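Local atomic coordinates of thioesterase (Streptomyces sp. WAC02707, PDB entry 6VAP), a protein that probably hydrolyses aberrant or stalled acyl groups off the carrier proteins of the borrelidin polyketide synthase, acting as its type II editing thioesterase. Residues A[15-20]-A[36-41]. Residues are numbered along the deposited sequence; the frame is centred on the assembly and turned at random.
Sequences RQYRPA and SATFYH
Two nearly parallel rings carry most of the contact between 15-20 and 36-41: Y17 and H41 form an offset stack, with planes 15° apart and centroids separated by 4.3 Å. The displacement runs toward the root of the tyrosine: Y17 CG sits over the centre of the imidazole, and Y17 CB lies 4.0 Å from the H41 ring centroid, a CH-pi contact over the same face. Conversely, H41 ND1 lies over the face of the phenol ring, offset toward its rim. Y17 CG stands anti to its own carbonyl carbon (chi1 -69°), which sends the ring out to the 3-10 turn 37-39. There the phenol edge meets backbone: Y17 CE2 is 3.3 Å from A37 O, with that carbonyl near the ring plane. Y17 OH reaches within 2.9 Å of T38 N at an angle too poor for a hydrogen bond; the same oxygen also touches A37 CB at 3.2 Å and T38 CG2. A37 O is itself taken up inside the turn by Y40 N. Beside the tyrosine tip, R15 CG packs on the same A37 CB at 3.7 Å, while the R15 guanidinium turns elsewhere, to D63 and V12 O. R18 brings NH1 to the edge of the imidazole, 2.9 Å from H41 NE2, its guanidinium plane inclined 64° to the ring; the arginine is poorly ordered, so this approach is less certain than the stack. Y17 and A37 also both touch A55 of strand 52-56. The contact thus joins the loop after edge strand 14-15 to the turn leading into helix 41-47, within the beta-alpha-beta crossover from strand 26-30 through that helix to the parallel strand 52-56 of an alpha/beta-hydrolase fold.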
# COMPACT_ATOMS: atom_id res chain seq x y z
N ARG A 15 8.64 2.42 9.75
CA ARG A 15 8.56 1.79 11.06
C ARG A 15 8.91 0.31 10.91
O ARG A 15 8.25 -0.42 10.16
CB ARG A 15 7.17 1.96 11.67
CG ARG A 15 6.67 3.41 11.69
CD ARG A 15 7.57 4.28 12.57
NE ARG A 15 7.40 5.70 12.26
CZ ARG A 15 6.62 6.54 12.93
NH1 ARG A 15 5.92 6.10 13.97
NH2 ARG A 15 6.55 7.82 12.56
N GLN A 16 9.94 -0.12 11.62
CA GLN A 16 10.40 -1.51 11.64
C GLN A 16 10.01 -2.06 13.01
O GLN A 16 10.66 -1.77 14.02
CB GLN A 16 11.90 -1.56 11.41
CG GLN A 16 12.49 -2.96 11.35
CD GLN A 16 14.00 -2.96 11.20
OE1 GLN A 16 14.63 -1.92 11.31
NE2 GLN A 16 14.57 -4.12 10.94
N TYR A 17 8.96 -2.88 13.04
CA TYR A 17 8.40 -3.32 14.31
C TYR A 17 9.15 -4.51 14.90
O TYR A 17 9.15 -4.67 16.12
CB TYR A 17 6.93 -3.65 14.11
CG TYR A 17 6.09 -2.42 13.83
CD1 TYR A 17 6.07 -1.34 14.73
CD2 TYR A 17 5.29 -2.36 12.70
CE1 TYR A 17 5.30 -0.22 14.47
CE2 TYR A 17 4.54 -1.24 12.41
CZ TYR A 17 4.54 -0.17 13.30
OH TYR A 17 3.78 0.95 13.04
N ARG A 18 9.75 -5.36 14.07
CA ARG A 18 10.44 -6.54 14.55
C ARG A 18 11.83 -6.64 13.94
O ARG A 18 12.09 -6.11 12.86
CB ARG A 18 9.63 -7.79 14.19
CG ARG A 18 8.25 -7.87 14.83
CD ARG A 18 8.30 -8.34 16.26
NE ARG A 18 6.97 -8.64 16.78
CZ ARG A 18 6.17 -7.77 17.39
NH1 ARG A 18 6.57 -6.51 17.56
NH2 ARG A 18 4.98 -8.15 17.82
N PRO A 19 12.75 -7.32 14.63
CA PRO A 19 14.07 -7.53 14.03
C PRO A 19 14.00 -8.53 12.90
O PRO A 19 13.17 -9.44 12.89
CB PRO A 19 14.92 -8.08 15.18
CG PRO A 19 14.06 -7.98 16.44
CD PRO A 19 12.62 -7.90 15.98
N ALA A 20 14.91 -8.38 11.95
CA ALA A 20 14.94 -9.24 10.77
C ALA A 20 16.36 -9.74 10.55
O ALA A 20 17.34 -9.04 10.85
CB ALA A 20 14.45 -8.49 9.54
N SER A 36 -2.56 3.76 9.42
CA SER A 36 -1.26 4.08 10.00
C SER A 36 -0.34 2.88 9.84
O SER A 36 -0.79 1.78 9.50
CB SER A 36 -1.38 4.46 11.48
OG SER A 36 -2.32 5.51 11.67
N ALA A 37 0.95 3.12 10.10
CA ALA A 37 1.93 2.04 10.02
C ALA A 37 1.60 0.90 10.97
O ALA A 37 1.92 -0.26 10.67
CB ALA A 37 3.32 2.57 10.31
N THR A 38 0.99 1.21 12.12
CA THR A 38 0.66 0.17 13.09
C THR A 38 -0.28 -0.88 12.50
O THR A 38 -0.37 -1.99 13.03
CB THR A 38 0.03 0.79 14.34
OG1 THR A 38 -0.99 1.73 13.97
CG2 THR A 38 1.07 1.50 15.16
N PHE A 39 -1.02 -0.52 11.45
CA PHE A 39 -1.91 -1.49 10.79
C PHE A 39 -1.15 -2.75 10.37
O PHE A 39 -1.72 -3.85 10.37
CB PHE A 39 -2.55 -0.83 9.57
CG PHE A 39 -3.37 -1.75 8.75
CD1 PHE A 39 -4.66 -2.10 9.14
CD2 PHE A 39 -2.89 -2.25 7.56
CE1 PHE A 39 -5.43 -2.95 8.36
CE2 PHE A 39 -3.66 -3.09 6.79
CZ PHE A 39 -4.91 -3.45 7.19
N TYR A 40 0.13 -2.62 10.03
CA TYR A 40 0.91 -3.75 9.54
C TYR A 40 1.70 -4.49 10.62
O TYR A 40 2.52 -5.35 10.29
CB TYR A 40 1.84 -3.28 8.45
CG TYR A 40 1.11 -3.00 7.16
CD1 TYR A 40 0.58 -4.03 6.42
CD2 TYR A 40 0.98 -1.69 6.68
CE1 TYR A 40 -0.09 -3.79 5.19
CE2 TYR A 40 0.29 -1.43 5.51
CZ TYR A 40 -0.23 -2.46 4.77
OH TYR A 40 -0.84 -2.24 3.59
N HIS A 41 1.43 -4.20 11.89
CA HIS A 41 2.11 -4.95 12.95
C HIS A 41 1.88 -6.45 12.85
O HIS A 41 2.84 -7.22 13.00
CB HIS A 41 1.65 -4.43 14.32
CG HIS A 41 2.75 -4.37 15.33
ND1 HIS A 41 3.02 -3.23 16.07
CD2 HIS A 41 3.63 -5.31 15.74
CE1 HIS A 41 4.03 -3.48 16.89
NE2 HIS A 41 4.41 -4.74 16.71